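Long-range contact in transcriptional regulator, TetR family (Marinobacter aquaeolei, PDB 3NNR), which probably binds DNA as a dimeric transcriptional regulator of the TetR family, through a predicted N-terminal helix-turn-helix: residues A[54-65]-A[111-122]. Sequence-based numbering, arbitrary orientation.
Sequences YEIFQEYEKLVD and RLRQDYREFTNR
Y54 reaches across to R111, L112 and D115, its CG swung anti to the backbone N (chi1 -177°). CB starts beside R111 NH2, 3.8 Å off. On the ring, CD1 approaches L112 CD1 at 4.1 Å, while CD2 lies over the middle of the R111 guanidinium, stacked nearly flat on the ring (planes 14° apart) and further held by salt bridges to D109 and D51. CE1 and CZ sit under R111 CB, and Q58 CD lies over the rim of the opposite face. At the tip, Y54 OH donates to D115 OD2 at 2.5 Å, on the syn side but 30° out of the carboxylate plane. A phenylalanine here would probably leave D115 OD2 without this donor. In this all-helical TetR-type fold, segments 54-65 and 111-122 of helices 49-67 and 110-136 run nearly parallel, their axes 10.8 Å apart at closest approach, and knobs-into-holes packing joins them: F57 drops among L112, D115, Y116 and F119, its edge toward the F119 face, and F119 returns the favour among F57, E61, V64 and D65. F119 CZ meets V64 CB at 3.6 Å. Beyond it R122 makes two salt bridges: NH2 to E61 OE2 at 2.8 Å, an almost straight hydrogen bond, and NH1 to D65 OD2 at 2.7 Å.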
loop_
_atom_site.group_PDB
_atom_site.type_symbol
_atom_site.label_atom_id
_atom_site.label_comp_id
_atom_site.label_asym_id
_atom_site.label_seq_id
_atom_site.Cartn_x
_atom_site.Cartn_y
_atom_site.Cartn_z
ATOM N N TYR A 54 -2.319 6.665 20.242
ATOM C CA TYR A 54 -3.741 6.310 20.218
ATOM C C TYR A 54 -4.610 7.563 20.119
ATOM O O TYR A 54 -5.532 7.632 19.299
ATOM C CB TYR A 54 -4.134 5.513 21.448
ATOM C CG TYR A 54 -5.574 5.040 21.483
ATOM C CD1 TYR A 54 -6.072 4.223 20.474
ATOM C CD2 TYR A 54 -6.406 5.294 22.577
ATOM C CE1 TYR A 54 -7.383 3.732 20.495
ATOM C CE2 TYR A 54 -7.751 4.781 22.625
ATOM C CZ TYR A 54 -8.215 4.005 21.576
ATOM O OH TYR A 54 -9.487 3.513 21.562
ATOM N N GLU A 55 -4.300 8.553 20.943
ATOM C CA GLU A 55 -5.066 9.802 20.929
ATOM C C GLU A 55 -4.900 10.583 19.625
ATOM O O GLU A 55 -5.863 11.150 19.137
ATOM C CB GLU A 55 -4.766 10.659 22.150
ATOM C CG GLU A 55 -5.738 11.899 22.206
ATOM C CD GLU A 55 -6.038 12.404 23.583
ATOM O OE1 GLU A 55 -5.772 11.637 24.547
ATOM O OE2 GLU A 55 -6.571 13.553 23.695
ATOM N N ILE A 56 -3.702 10.588 19.049
ATOM C CA ILE A 56 -3.502 11.185 17.734
ATOM C C ILE A 56 -4.403 10.465 16.709
ATOM O O ILE A 56 -5.099 11.122 15.928
ATOM C CB ILE A 56 -2.049 11.105 17.273
ATOM C CG1 ILE A 56 -1.148 12.030 18.115
ATOM C CG2 ILE A 56 -1.952 11.472 15.810
ATOM C CD1 ILE A 56 0.404 11.852 17.844
ATOM N N PHE A 57 -4.380 9.133 16.717
ATOM C CA PHE A 57 -5.258 8.359 15.835
ATOM C C PHE A 57 -6.741 8.712 16.028
ATOM O O PHE A 57 -7.482 8.871 15.051
ATOM C CB PHE A 57 -5.094 6.852 16.019
ATOM C CG PHE A 57 -6.188 6.073 15.373
ATOM C CD1 PHE A 57 -6.196 5.898 13.994
ATOM C CD2 PHE A 57 -7.230 5.573 16.110
ATOM C CE1 PHE A 57 -7.221 5.225 13.376
ATOM C CE2 PHE A 57 -8.268 4.903 15.494
ATOM C CZ PHE A 57 -8.252 4.726 14.121
ATOM N N GLN A 58 -7.170 8.816 17.281
ATOM C CA GLN A 58 -8.547 9.195 17.573
ATOM C C GLN A 58 -8.943 10.543 16.972
ATOM O O GLN A 58 -10.135 10.725 16.692
ATOM C CB GLN A 58 -8.833 9.192 19.072
ATOM C CG GLN A 58 -8.925 7.812 19.661
ATOM C CD GLN A 58 -9.160 7.811 21.171
ATOM O OE1 GLN A 58 -8.580 8.607 21.930
ATOM N NE2 GLN A 58 -9.994 6.898 21.609
ATOM N N GLU A 59 -7.984 11.474 16.824
ATOM C CA GLU A 59 -8.251 12.774 16.180
ATOM C C GLU A 59 -8.378 12.575 14.661
ATOM O O GLU A 59 -9.220 13.208 14.058
ATOM C CB GLU A 59 -7.194 13.865 16.459
ATOM C CG GLU A 59 -6.892 14.255 17.946
ATOM C CD GLU A 59 -8.090 14.793 18.753
ATOM O OE1 GLU A 59 -9.001 15.428 18.157
ATOM O OE2 GLU A 59 -8.098 14.592 20.006
ATOM N N TYR A 60 -7.534 11.727 14.070
ATOM C CA TYR A 60 -7.559 11.396 12.624
ATOM C C TYR A 60 -8.877 10.702 12.286
ATOM O O TYR A 60 -9.558 11.099 11.349
ATOM C CB TYR A 60 -6.359 10.512 12.242
ATOM C CG TYR A 60 -6.295 10.008 10.792
ATOM C CD1 TYR A 60 -6.220 10.882 9.687
ATOM C CD2 TYR A 60 -6.280 8.663 10.525
ATOM C CE1 TYR A 60 -6.166 10.380 8.337
ATOM C CE2 TYR A 60 -6.226 8.179 9.243
ATOM C CZ TYR A 60 -6.162 9.022 8.147
ATOM O OH TYR A 60 -6.092 8.391 6.908
ATOM N N GLU A 61 -9.232 9.705 13.092
ATOM C CA GLU A 61 -10.492 8.960 12.982
ATOM C C GLU A 61 -11.693 9.924 12.983
ATOM O O GLU A 61 -12.548 9.845 12.101
ATOM C CB GLU A 61 -10.590 7.963 14.147
ATOM C CG GLU A 61 -11.761 6.992 14.111
ATOM C CD GLU A 61 -11.901 6.147 15.369
ATOM O OE1 GLU A 61 -11.648 6.639 16.503
ATOM O OE2 GLU A 61 -12.330 4.989 15.209
ATOM N N LYS A 62 -11.740 10.847 13.947
ATOM C CA LYS A 62 -12.828 11.849 14.016
ATOM C C LYS A 62 -12.880 12.721 12.777
ATOM O O LYS A 62 -13.962 13.054 12.303
ATOM C CB LYS A 62 -12.707 12.769 15.242
ATOM C CG LYS A 62 -13.185 12.167 16.562
ATOM C CD LYS A 62 -12.840 13.074 17.787
ATOM C CE LYS A 62 -12.980 12.303 19.121
ATOM N NZ LYS A 62 -12.063 12.802 20.196
ATOM N N LEU A 63 -11.712 13.075 12.258
ATOM C CA LEU A 63 -11.596 13.951 11.096
ATOM C C LEU A 63 -12.142 13.271 9.847
ATOM O O LEU A 63 -13.004 13.818 9.170
ATOM C CB LEU A 63 -10.129 14.345 10.855
ATOM C CG LEU A 63 -9.877 15.621 10.066
ATOM C CD1 LEU A 63 -10.180 16.789 11.004
ATOM C CD2 LEU A 63 -8.440 15.690 9.499
ATOM N N VAL A 64 -11.670 12.057 9.587
ATOM C CA VAL A 64 -12.077 11.300 8.397
ATOM C C VAL A 64 -13.576 10.947 8.446
ATOM O O VAL A 64 -14.280 11.122 7.440
ATOM C CB VAL A 64 -11.181 10.086 8.196
ATOM C CG1 VAL A 64 -11.670 9.228 7.051
ATOM C CG2 VAL A 64 -9.721 10.560 7.985
ATOM N N ASP A 65 -14.070 10.517 9.613
ATOM C CA ASP A 65 -15.511 10.284 9.818
ATOM C C ASP A 65 -16.365 11.518 9.512
ATOM O O ASP A 65 -17.470 11.381 8.989
ATOM C CB ASP A 65 -15.804 9.871 11.262
ATOM C CG ASP A 65 -15.440 8.435 11.563
ATOM O OD1 ASP A 65 -15.133 7.604 10.656
ATOM O OD2 ASP A 65 -15.492 8.112 12.768
ATOM N N ARG A 111 -5.950 -1.810 21.355
ATOM C CA ARG A 111 -7.033 -0.823 21.259
ATOM C C ARG A 111 -6.997 -0.203 19.886
ATOM O O ARG A 111 -8.036 -0.036 19.244
ATOM C CB ARG A 111 -6.888 0.306 22.274
ATOM C CG ARG A 111 -6.840 -0.088 23.751
ATOM C CD ARG A 111 -6.371 1.113 24.608
ATOM N NE ARG A 111 -5.072 1.649 24.157
ATOM C CZ ARG A 111 -4.395 2.649 24.729
ATOM N NH1 ARG A 111 -4.823 3.238 25.842
ATOM N NH2 ARG A 111 -3.239 3.048 24.194
ATOM N N LEU A 112 -5.788 0.145 19.454
ATOM C CA LEU A 112 -5.563 0.758 18.144
ATOM C C LEU A 112 -5.905 -0.204 17.023
ATOM O O LEU A 112 -6.548 0.158 16.062
ATOM C CB LEU A 112 -4.114 1.202 18.044
ATOM C CG LEU A 112 -3.689 2.084 16.881
ATOM C CD1 LEU A 112 -4.552 3.276 16.820
ATOM C CD2 LEU A 112 -2.222 2.501 17.066
ATOM N N ARG A 113 -5.493 -1.449 17.176
ATOM C CA ARG A 113 -5.787 -2.517 16.217
ATOM C C ARG A 113 -7.295 -2.702 16.071
ATOM O O ARG A 113 -7.814 -2.744 14.956
ATOM C CB ARG A 113 -5.156 -3.832 16.712
ATOM C CG ARG A 113 -5.212 -5.048 15.782
ATOM C CD ARG A 113 -4.857 -6.318 16.608
ATOM N NE ARG A 113 -3.599 -6.162 17.371
ATOM C CZ ARG A 113 -3.268 -6.790 18.518
ATOM N NH1 ARG A 113 -4.095 -7.664 19.139
ATOM N NH2 ARG A 113 -2.081 -6.519 19.080
ATOM N N GLN A 114 -7.991 -2.793 17.203
ATOM C CA GLN A 114 -9.454 -2.949 17.208
ATOM C C GLN A 114 -10.104 -1.744 16.498
ATOM O O GLN A 114 -10.745 -1.922 15.455
ATOM C CB GLN A 114 -9.967 -3.159 18.648
ATOM C CG GLN A 114 -11.489 -3.194 18.889
ATOM C CD GLN A 114 -12.188 -4.414 18.305
ATOM O OE1 GLN A 114 -12.781 -5.183 19.055
ATOM N NE2 GLN A 114 -12.119 -4.604 16.974
ATOM N N ASP A 115 -9.852 -0.535 16.998
ATOM C CA ASP A 115 -10.428 0.692 16.409
ATOM C C ASP A 115 -10.100 0.850 14.903
ATOM O O ASP A 115 -10.996 1.138 14.114
ATOM C CB ASP A 115 -9.972 1.951 17.172
ATOM C CG ASP A 115 -10.432 1.984 18.627
ATOM O OD1 ASP A 115 -10.956 0.975 19.170
ATOM O OD2 ASP A 115 -10.262 3.061 19.225
ATOM N N TYR A 116 -8.848 0.611 14.510
ATOM C CA TYR A 116 -8.451 0.730 13.089
ATOM C C TYR A 116 -9.198 -0.242 12.159
ATOM O O TYR A 116 -9.622 0.167 11.065
ATOM C CB TYR A 116 -6.930 0.606 12.864
ATOM C CG TYR A 116 -6.546 1.014 11.450
ATOM C CD1 TYR A 116 -6.699 2.318 11.043
ATOM C CD2 TYR A 116 -6.079 0.090 10.508
ATOM C CE1 TYR A 116 -6.393 2.724 9.753
ATOM C CE2 TYR A 116 -5.757 0.496 9.186
ATOM C CZ TYR A 116 -5.918 1.830 8.835
ATOM O OH TYR A 116 -5.647 2.344 7.581
ATOM N N ARG A 117 -9.374 -1.491 12.596
ATOM C CA ARG A 117 -10.169 -2.496 11.849
ATOM C C ARG A 117 -11.572 -1.911 11.625
ATOM O O ARG A 117 -12.053 -1.887 10.506
ATOM C CB ARG A 117 -10.238 -3.861 12.607
ATOM C CG ARG A 117 -11.104 -5.046 11.988
ATOM C CD ARG A 117 -11.460 -6.202 13.016
ATOM N N GLU A 118 -12.187 -1.391 12.684
ATOM C CA GLU A 118 -13.562 -0.858 12.621
ATOM C C GLU A 118 -13.691 0.405 11.773
ATOM O O GLU A 118 -14.697 0.596 11.081
ATOM C CB GLU A 118 -14.116 -0.626 14.024
ATOM C CG GLU A 118 -14.362 -1.924 14.756
ATOM C CD GLU A 118 -14.967 -1.727 16.144
ATOM O OE1 GLU A 118 -14.506 -0.826 16.908
ATOM O OE2 GLU A 118 -15.897 -2.505 16.473
ATOM N N PHE A 119 -12.667 1.247 11.864
ATOM C CA PHE A 119 -12.547 2.469 11.095
ATOM C C PHE A 119 -12.431 2.160 9.583
ATOM O O PHE A 119 -13.057 2.833 8.732
ATOM C CB PHE A 119 -11.331 3.242 11.639
ATOM C CG PHE A 119 -10.994 4.490 10.884
ATOM C CD1 PHE A 119 -11.955 5.476 10.677
ATOM C CD2 PHE A 119 -9.695 4.693 10.412
ATOM C CE1 PHE A 119 -11.629 6.648 10.002
ATOM C CE2 PHE A 119 -9.360 5.831 9.745
ATOM C CZ PHE A 119 -10.322 6.823 9.532
ATOM N N THR A 120 -11.604 1.162 9.271
ATOM C CA THR A 120 -11.427 0.680 7.898
ATOM C C THR A 120 -12.777 0.222 7.305
ATOM O O THR A 120 -13.104 0.614 6.174
ATOM C CB THR A 120 -10.300 -0.350 7.857
ATOM O OG1 THR A 120 -9.104 0.351 8.204
ATOM C CG2 THR A 120 -10.125 -1.038 6.453
ATOM N N ASN A 121 -13.587 -0.510 8.084
ATOM C CA ASN A 121 -14.935 -0.912 7.638
ATOM C C ASN A 121 -15.883 0.276 7.394
ATOM O O ASN A 121 -16.659 0.240 6.436
ATOM C CB ASN A 121 -15.581 -1.925 8.589
ATOM C CG ASN A 121 -14.867 -3.303 8.588
ATOM O OD1 ASN A 121 -13.853 -3.515 7.928
ATOM N ND2 ASN A 121 -15.417 -4.231 9.351
ATOM N N ARG A 122 -15.815 1.306 8.246
ATOM C CA ARG A 122 -16.595 2.543 8.063
ATOM C C ARG A 122 -16.169 3.246 6.770
ATOM O O ARG A 122 -17.027 3.669 5.971
ATOM C CB ARG A 122 -16.448 3.510 9.254
ATOM C CG ARG A 122 -17.379 3.207 10.428
ATOM C CD ARG A 122 -17.262 4.175 11.627
ATOM N NE ARG A 122 -16.306 3.661 12.613
ATOM C CZ ARG A 122 -15.214 4.269 13.088
ATOM N NH1 ARG A 122 -14.894 5.512 12.758
ATOM N NH2 ARG A 122 -14.438 3.617 13.967
#